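Local coordinates for S-layer domain-containing protein (Ruminiclostridium thermocellum ATCC 27405, PDB 4QVS) that is of unknown function, but carries a concanavalin A-like lectin/glucanase domain and so may bind carbohydrate at the cell surface, at residues 29-38 with 50-61; 79-89 with 101-112. One frame throughout, in Å; residues are numbered along the deposited sequence.

Interaction 1 of 2, residues 29-38 with 50-61; sequences HGNAVLYSAN and SLDGVDDYVALP
Tyr35 and Tyr57 meet on one face of an antiparallel sheet where strands 32-35 and 57-60 pair, consistent with the concanavalin A-like family. Their rings lie 21° from parallel but are slid apart, centroids 4.7 Å from each other, with Tyr35 CD2 3.3 Å from Tyr57 CZ and Tyr57 OH over the rim of the Tyr35 face. With chi1 at 64°, Tyr57 CG sits between its backbone N and carbonyl carbon, and the ring leans across. The small Ala59 side chain meets the Tyr35 edge, its CB 4.0 Å from CE2 in the ring plane. On the other face Leu34 CD1 packs 4.0 Å from Val58 CG2, branched apolar groups suited to a buried side. Backbone hydrogen bonds in both directions, Val33 with Ala59 and Tyr35 with Tyr57, set the register. Lys181 of the second subunit makes a cation-pi contact with Tyr57. Short polar side chains bind the turn: Ser36 OG lies 2.7 Å from Asp56 OD2 and 3.0 Å from Ser50 O, its proton unassigned between them, and accepts from Asn38 N, an ST turn. Asp52 OD1 gathers the N-H groups of Val54, Asp55 and Asp56. Asn38 ND2 donates to Ser50 O over 3.1 Å, from above the carbonyl plane.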
# COMPACT_ATOMS: atom_id res chain seq x y z
N HIS A 29 -27.73 -17.29 10.86
CA HIS A 29 -26.98 -18.40 10.26
C HIS A 29 -26.48 -19.32 11.34
O HIS A 29 -26.42 -18.95 12.53
CB HIS A 29 -25.84 -17.89 9.35
CG HIS A 29 -26.32 -16.98 8.26
ND1 HIS A 29 -26.81 -17.44 7.05
CD2 HIS A 29 -26.44 -15.63 8.22
CE1 HIS A 29 -27.19 -16.42 6.31
NE2 HIS A 29 -26.99 -15.31 7.00
N GLY A 30 -26.17 -20.55 10.92
CA GLY A 30 -25.63 -21.57 11.80
C GLY A 30 -24.28 -21.23 12.39
O GLY A 30 -23.67 -20.17 12.10
N ASN A 31 -23.79 -22.15 13.20
CA ASN A 31 -22.55 -21.96 13.90
C ASN A 31 -21.34 -22.07 13.01
O ASN A 31 -21.30 -22.91 12.11
CB ASN A 31 -22.44 -22.96 15.03
CG ASN A 31 -23.53 -22.78 16.06
OD1 ASN A 31 -24.09 -21.69 16.18
ND2 ASN A 31 -23.84 -23.85 16.81
N ALA A 32 -20.37 -21.17 13.23
CA ALA A 32 -19.06 -21.31 12.59
C ALA A 32 -18.33 -22.43 13.31
O ALA A 32 -18.49 -22.58 14.50
CB ALA A 32 -18.25 -20.02 12.67
N VAL A 33 -17.54 -23.24 12.61
CA VAL A 33 -16.81 -24.28 13.27
C VAL A 33 -15.31 -24.03 13.14
O VAL A 33 -14.77 -23.90 12.03
CB VAL A 33 -17.17 -25.68 12.66
CG1 VAL A 33 -16.50 -26.78 13.47
CG2 VAL A 33 -18.69 -25.87 12.69
N LEU A 34 -14.62 -24.10 14.26
CA LEU A 34 -13.18 -23.88 14.32
C LEU A 34 -12.42 -25.19 14.38
O LEU A 34 -12.77 -26.03 15.18
CB LEU A 34 -12.82 -23.11 15.62
CG LEU A 34 -11.32 -22.89 15.91
CD1 LEU A 34 -10.65 -22.23 14.73
CD2 LEU A 34 -11.05 -22.06 17.19
N TYR A 35 -11.38 -25.31 13.54
CA TYR A 35 -10.47 -26.44 13.55
C TYR A 35 -9.09 -25.82 13.88
O TYR A 35 -8.40 -25.29 13.02
CB TYR A 35 -10.49 -27.17 12.21
CG TYR A 35 -11.88 -27.71 11.86
CD1 TYR A 35 -12.30 -28.95 12.31
CD2 TYR A 35 -12.75 -26.96 11.11
CE1 TYR A 35 -13.57 -29.45 11.98
CE2 TYR A 35 -14.01 -27.41 10.80
CZ TYR A 35 -14.41 -28.66 11.24
OH TYR A 35 -15.64 -29.05 10.88
N SER A 36 -8.73 -25.90 15.16
CA SER A 36 -7.46 -25.34 15.66
C SER A 36 -7.20 -25.92 17.01
O SER A 36 -8.13 -26.05 17.83
CB SER A 36 -7.56 -23.80 15.78
OG SER A 36 -6.32 -23.27 16.18
N ALA A 37 -5.97 -26.34 17.26
CA ALA A 37 -5.65 -26.86 18.57
C ALA A 37 -5.50 -25.68 19.54
O ALA A 37 -5.47 -25.87 20.73
CB ALA A 37 -4.39 -27.69 18.53
N ASN A 38 -5.42 -24.46 19.03
CA ASN A 38 -5.28 -23.29 19.91
C ASN A 38 -6.58 -22.94 20.60
O ASN A 38 -6.56 -22.57 21.76
CB ASN A 38 -4.79 -22.07 19.12
CG ASN A 38 -3.37 -22.23 18.58
OD1 ASN A 38 -2.47 -22.63 19.31
ND2 ASN A 38 -3.16 -21.89 17.31
N SER A 50 -7.20 -17.93 16.63
CA SER A 50 -5.79 -17.97 16.32
C SER A 50 -5.46 -19.23 15.48
O SER A 50 -5.49 -20.34 16.02
CB SER A 50 -4.96 -18.02 17.57
OG SER A 50 -3.62 -17.79 17.20
N LEU A 51 -5.07 -19.00 14.22
CA LEU A 51 -4.77 -20.07 13.24
C LEU A 51 -3.26 -20.26 13.13
O LEU A 51 -2.53 -19.27 12.98
CB LEU A 51 -5.34 -19.69 11.88
CG LEU A 51 -6.83 -19.29 11.83
CD1 LEU A 51 -7.26 -18.92 10.42
CD2 LEU A 51 -7.73 -20.40 12.36
N ASP A 52 -2.81 -21.52 13.18
CA ASP A 52 -1.41 -21.82 13.18
C ASP A 52 -0.69 -21.60 11.86
O ASP A 52 0.52 -21.56 11.83
CB ASP A 52 -1.13 -23.22 13.72
CG ASP A 52 -1.75 -24.35 12.85
OD1 ASP A 52 -2.31 -24.04 11.77
OD2 ASP A 52 -1.64 -25.52 13.27
N GLY A 53 -1.42 -21.40 10.78
CA GLY A 53 -0.79 -21.24 9.49
C GLY A 53 -0.35 -22.58 8.91
O GLY A 53 0.37 -22.61 7.92
N VAL A 54 -0.75 -23.67 9.53
CA VAL A 54 -0.35 -25.02 9.10
C VAL A 54 -1.56 -25.76 8.59
O VAL A 54 -1.61 -26.15 7.46
CB VAL A 54 0.30 -25.82 10.25
CG1 VAL A 54 0.68 -27.24 9.80
CG2 VAL A 54 1.52 -25.10 10.77
N ASP A 55 -2.58 -25.93 9.43
CA ASP A 55 -3.77 -26.66 8.99
C ASP A 55 -5.06 -26.20 9.66
O ASP A 55 -6.09 -26.82 9.52
CB ASP A 55 -3.54 -28.14 9.20
CG ASP A 55 -3.17 -28.51 10.62
OD1 ASP A 55 -3.48 -27.80 11.59
OD2 ASP A 55 -2.54 -29.58 10.78
N ASP A 56 -5.00 -25.06 10.33
CA ASP A 56 -6.15 -24.50 11.03
C ASP A 56 -7.01 -23.64 10.14
O ASP A 56 -6.49 -22.89 9.33
CB ASP A 56 -5.67 -23.58 12.19
CG ASP A 56 -5.00 -24.34 13.28
OD1 ASP A 56 -4.95 -25.61 13.23
OD2 ASP A 56 -4.52 -23.67 14.21
N TYR A 57 -8.32 -23.67 10.38
CA TYR A 57 -9.27 -22.84 9.61
C TYR A 57 -10.63 -22.77 10.27
O TYR A 57 -10.89 -23.42 11.25
CB TYR A 57 -9.46 -23.40 8.18
CG TYR A 57 -10.09 -24.78 8.20
CD1 TYR A 57 -9.33 -25.88 8.48
CD2 TYR A 57 -11.44 -24.97 7.90
CE1 TYR A 57 -9.88 -27.16 8.49
CE2 TYR A 57 -12.00 -26.28 7.90
CZ TYR A 57 -11.19 -27.35 8.22
OH TYR A 57 -11.64 -28.67 8.29
N VAL A 58 -11.54 -22.04 9.66
CA VAL A 58 -12.88 -21.93 10.16
C VAL A 58 -13.82 -22.29 9.05
O VAL A 58 -13.69 -21.77 7.94
CB VAL A 58 -13.17 -20.47 10.61
CG1 VAL A 58 -14.59 -20.36 11.13
CG2 VAL A 58 -12.15 -20.05 11.67
N ALA A 59 -14.79 -23.16 9.36
CA ALA A 59 -15.81 -23.52 8.41
C ALA A 59 -17.01 -22.67 8.76
O ALA A 59 -17.43 -22.61 9.92
CB ALA A 59 -16.19 -25.02 8.49
N LEU A 60 -17.57 -22.01 7.75
CA LEU A 60 -18.76 -21.20 7.93
C LEU A 60 -19.90 -22.06 7.43
O LEU A 60 -19.69 -22.99 6.65
CB LEU A 60 -18.67 -19.93 7.11
CG LEU A 60 -17.56 -18.95 7.56
CD1 LEU A 60 -17.37 -17.85 6.54
CD2 LEU A 60 -17.91 -18.34 8.89
N PRO A 61 -21.12 -21.75 7.84
CA PRO A 61 -22.23 -22.63 7.35
C PRO A 61 -22.54 -22.34 5.89
O PRO A 61 -22.33 -21.21 5.41
CB PRO A 61 -23.41 -22.26 8.26
CG PRO A 61 -23.05 -20.91 8.85
CD PRO A 61 -21.54 -20.81 8.89
O HOH W 1 -3.67 -25.08 16.07

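Interaction 2 of 2, residues 79-89 with 101-112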
# COMPACT_ATOMS: atom_id res chain seq x y z
N LEU A 79 -2.18 -10.47 10.71
CA LEU A 79 -1.38 -11.35 9.88
C LEU A 79 0.01 -11.64 10.43
O LEU A 79 0.88 -10.75 10.46
CB LEU A 79 -1.27 -10.71 8.51
CG LEU A 79 -0.69 -11.61 7.45
CD1 LEU A 79 -1.68 -12.79 7.25
CD2 LEU A 79 -0.47 -10.85 6.16
N ASP A 80 0.24 -12.89 10.84
CA ASP A 80 1.51 -13.29 11.46
C ASP A 80 2.57 -13.81 10.52
O ASP A 80 3.70 -14.01 10.93
CB ASP A 80 1.24 -14.28 12.58
CG ASP A 80 0.43 -13.67 13.68
OD1 ASP A 80 0.36 -12.42 13.76
OD2 ASP A 80 -0.14 -14.44 14.46
N THR A 81 2.21 -14.03 9.26
CA THR A 81 3.20 -14.40 8.24
C THR A 81 2.81 -13.76 6.92
O THR A 81 1.69 -13.95 6.42
CB THR A 81 3.34 -15.92 7.99
OG1 THR A 81 3.71 -16.58 9.20
CG2 THR A 81 4.43 -16.19 6.95
N ILE A 82 3.76 -13.01 6.38
CA ILE A 82 3.65 -12.37 5.08
C ILE A 82 3.92 -13.41 4.00
O ILE A 82 5.01 -13.98 3.96
CB ILE A 82 4.71 -11.25 4.90
CG1 ILE A 82 4.59 -10.20 6.03
CG2 ILE A 82 4.59 -10.62 3.52
CD1 ILE A 82 3.21 -9.58 6.17
N GLY A 83 2.95 -13.64 3.13
CA GLY A 83 3.06 -14.61 2.06
C GLY A 83 1.71 -14.96 1.45
O GLY A 83 0.67 -14.46 1.87
N GLU A 84 1.74 -15.87 0.46
CA GLU A 84 0.55 -16.25 -0.27
C GLU A 84 -0.29 -17.17 0.62
O GLU A 84 0.15 -18.27 0.97
CB GLU A 84 0.93 -16.85 -1.64
CG GLU A 84 1.69 -15.82 -2.50
CD GLU A 84 1.92 -16.25 -3.94
OE1 GLU A 84 2.28 -17.42 -4.23
OE2 GLU A 84 1.77 -15.37 -4.80
N GLN A 85 -1.47 -16.69 1.01
CA GLN A 85 -2.39 -17.40 1.93
C GLN A 85 -3.85 -17.00 1.72
O GLN A 85 -4.14 -15.81 1.54
CB GLN A 85 -2.05 -17.03 3.40
CG GLN A 85 -0.77 -17.58 3.99
CD GLN A 85 -0.29 -16.74 5.18
OE1 GLN A 85 -0.28 -17.18 6.34
NE2 GLN A 85 0.07 -15.50 4.90
N PRO A 86 -4.79 -17.98 1.79
CA PRO A 86 -6.22 -17.66 1.63
C PRO A 86 -6.74 -17.04 2.89
O PRO A 86 -6.43 -17.53 3.96
CB PRO A 86 -6.88 -19.04 1.42
CG PRO A 86 -5.93 -20.03 2.02
CD PRO A 86 -4.61 -19.33 2.34
N ILE A 87 -7.49 -15.94 2.79
CA ILE A 87 -8.08 -15.34 3.96
C ILE A 87 -9.51 -15.86 4.09
O ILE A 87 -9.92 -16.28 5.16
CB ILE A 87 -8.04 -13.80 3.89
CG1 ILE A 87 -6.59 -13.30 3.86
CG2 ILE A 87 -8.76 -13.25 5.10
CD1 ILE A 87 -6.44 -11.80 3.66
N PHE A 88 -10.28 -15.75 3.00
CA PHE A 88 -11.61 -16.35 2.94
C PHE A 88 -11.89 -16.91 1.53
O PHE A 88 -11.30 -16.50 0.52
CB PHE A 88 -12.77 -15.46 3.46
CG PHE A 88 -13.13 -14.31 2.58
CD1 PHE A 88 -13.70 -14.48 1.33
CD2 PHE A 88 -12.98 -12.99 3.06
CE1 PHE A 88 -14.03 -13.42 0.54
CE2 PHE A 88 -13.35 -11.93 2.28
CZ PHE A 88 -13.88 -12.13 1.03
N ASP A 89 -12.85 -17.82 1.46
CA ASP A 89 -13.18 -18.46 0.18
C ASP A 89 -14.59 -18.97 0.30
O ASP A 89 -14.92 -19.64 1.26
CB ASP A 89 -12.13 -19.51 -0.12
CG ASP A 89 -12.42 -20.36 -1.33
OD1 ASP A 89 -13.12 -19.95 -2.25
OD2 ASP A 89 -11.81 -21.43 -1.39
N ARG A 101 -12.75 -15.32 -3.51
CA ARG A 101 -11.74 -15.59 -2.52
C ARG A 101 -10.85 -14.36 -2.20
O ARG A 101 -10.38 -13.69 -3.11
CB ARG A 101 -10.88 -16.64 -3.16
CG ARG A 101 -9.78 -17.21 -2.31
CD ARG A 101 -9.24 -18.48 -2.97
NE ARG A 101 -8.65 -18.24 -4.30
CZ ARG A 101 -7.89 -19.12 -4.95
NH1 ARG A 101 -7.64 -20.30 -4.42
NH2 ARG A 101 -7.38 -18.83 -6.15
N LEU A 102 -10.61 -14.09 -0.93
CA LEU A 102 -9.76 -12.93 -0.56
C LEU A 102 -8.47 -13.56 -0.14
O LEU A 102 -8.49 -14.52 0.63
CB LEU A 102 -10.33 -12.09 0.58
CG LEU A 102 -9.46 -10.89 1.02
CD1 LEU A 102 -9.50 -9.77 0.01
CD2 LEU A 102 -9.95 -10.36 2.35
N THR A 103 -7.35 -13.05 -0.66
CA THR A 103 -6.08 -13.60 -0.33
C THR A 103 -5.06 -12.53 0.12
O THR A 103 -5.14 -11.35 -0.27
CB THR A 103 -5.52 -14.30 -1.54
OG1 THR A 103 -5.47 -13.38 -2.61
CG2 THR A 103 -6.43 -15.51 -1.99
N ALA A 104 -4.14 -12.99 0.96
CA ALA A 104 -2.95 -12.27 1.33
C ALA A 104 -1.96 -12.57 0.21
O ALA A 104 -1.93 -13.70 -0.32
CB ALA A 104 -2.44 -12.78 2.66
N GLU A 105 -1.17 -11.56 -0.17
CA GLU A 105 -0.22 -11.71 -1.26
C GLU A 105 1.25 -11.81 -0.82
O GLU A 105 1.56 -11.77 0.38
CB GLU A 105 -0.45 -10.57 -2.26
CG GLU A 105 -1.87 -10.57 -2.82
CD GLU A 105 -2.16 -11.82 -3.63
OE1 GLU A 105 -1.75 -11.87 -4.80
OE2 GLU A 105 -2.84 -12.73 -3.12
N SER A 106 2.15 -11.99 -1.79
CA SER A 106 3.60 -12.13 -1.50
C SER A 106 4.21 -11.06 -0.63
O SER A 106 5.30 -11.26 -0.11
CB SER A 106 4.42 -12.15 -2.79
OG SER A 106 4.17 -13.32 -3.53
N ASP A 107 3.53 -9.95 -0.43
CA ASP A 107 4.16 -8.84 0.26
C ASP A 107 3.34 -8.05 1.27
O ASP A 107 3.78 -6.99 1.74
CB ASP A 107 4.66 -7.90 -0.83
CG ASP A 107 3.70 -7.81 -2.01
OD1 ASP A 107 2.82 -8.72 -2.20
OD2 ASP A 107 3.84 -6.83 -2.76
N GLY A 108 2.18 -8.55 1.68
CA GLY A 108 1.34 -7.81 2.64
C GLY A 108 0.16 -7.17 1.93
O GLY A 108 -0.79 -6.73 2.58
N LYS A 109 0.23 -7.09 0.60
CA LYS A 109 -0.94 -6.68 -0.15
C LYS A 109 -2.01 -7.77 0.03
O LYS A 109 -1.73 -8.81 0.63
CB LYS A 109 -0.65 -6.56 -1.63
CG LYS A 109 0.41 -5.54 -1.95
CD LYS A 109 0.51 -5.30 -3.44
CE LYS A 109 0.98 -6.51 -4.21
NZ LYS A 109 1.62 -6.07 -5.47
N ILE A 110 -3.23 -7.46 -0.41
CA ILE A 110 -4.36 -8.38 -0.37
C ILE A 110 -5.02 -8.33 -1.73
O ILE A 110 -4.93 -7.32 -2.43
CB ILE A 110 -5.42 -8.07 0.72
CG1 ILE A 110 -6.03 -6.69 0.54
CG2 ILE A 110 -4.83 -8.22 2.11
CD1 ILE A 110 -7.00 -6.25 1.63
N LYS A 111 -5.64 -9.44 -2.10
CA LYS A 111 -6.32 -9.53 -3.37
C LYS A 111 -7.67 -10.20 -3.22
O LYS A 111 -7.82 -11.19 -2.50
CB LYS A 111 -5.52 -10.37 -4.35
CG LYS A 111 -6.15 -10.45 -5.74
CD LYS A 111 -5.19 -11.07 -6.74
CE LYS A 111 -5.10 -12.57 -6.49
NZ LYS A 111 -3.91 -13.18 -7.15
N PHE A 112 -8.63 -9.66 -3.93
CA PHE A 112 -9.94 -10.22 -3.94
C PHE A 112 -10.15 -10.65 -5.37
O PHE A 112 -9.80 -9.96 -6.29
CB PHE A 112 -10.96 -9.20 -3.49
CG PHE A 112 -12.33 -9.70 -3.54
CD1 PHE A 112 -12.72 -10.76 -2.71
CD2 PHE A 112 -13.23 -9.16 -4.42
CE1 PHE A 112 -14.00 -11.27 -2.77
CE2 PHE A 112 -14.53 -9.67 -4.48
CZ PHE A 112 -14.91 -10.73 -3.65
O HOH W 2 0.86 -11.02 2.84
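Phe88 CG lies between its backbone N and carbonyl carbon (chi1 71°), a setting that swings the ring over Leu102, whose CB comes over one face, 3.6 Å from the ring centroid, in a CH-pi contact. Ile87 takes the other course: with CG1 beside its own N (chi1 -63°) and the chain extended beyond, CD1 reaches Leu102 CD2 at 4.0 Å, Ala104 CB and Ile110 CG2. These neighbours, with Phe75 of strand 71-79, make a greasy surround that suits a long branched aliphatic. Phe112 CE1 meets the Phe88 ring at its edge, 3.9 Å from CZ. Gln85 NE2 donates to Thr81 O (2.7 Å) and Gly83 O, tying down the preceding turn, while its OE1 accepts from His198 N of the second subunit. Asp89 CB packs 4.0 Å from Arg101 CG; Asp89 OD2 hydrogen-bonds His183 ND1 of the second subunit, and Arg101 makes salt bridges to Glu122 of its own chain and to Asp190 of the second subunit. One carbonyl, Leu102 O, taking the N-H groups of both Ile87 (2.8 Å from N) and Phe88 (3.2 Å from N) is the mark of a classic beta bulge, here in an antiparallel hairpin consistent with the concanavalin A-like family.

In the fold
Interaction 1 closes before interaction 2 opens, so the two come in series along the chain, their centres about 17 Å apart and their nearest atoms about 5 Å apart without touching. They belong to different antiparallel sheets: strands 32-35 and 57-60 to a three-stranded one toward the periphery, with strand 47-52 in a separate two-stranded sheet, and strands 85-91, 99-104 and 110-115 to a four-stranded one nearer the centre of the chain. Strand 71-79 leads into interaction 2 and packs against it. In both, backbone edges continue as antiparallel pairing with strands of the second subunit. The dimer therefore shares its beta structure, and the two contacts contribute separate parts of that interface.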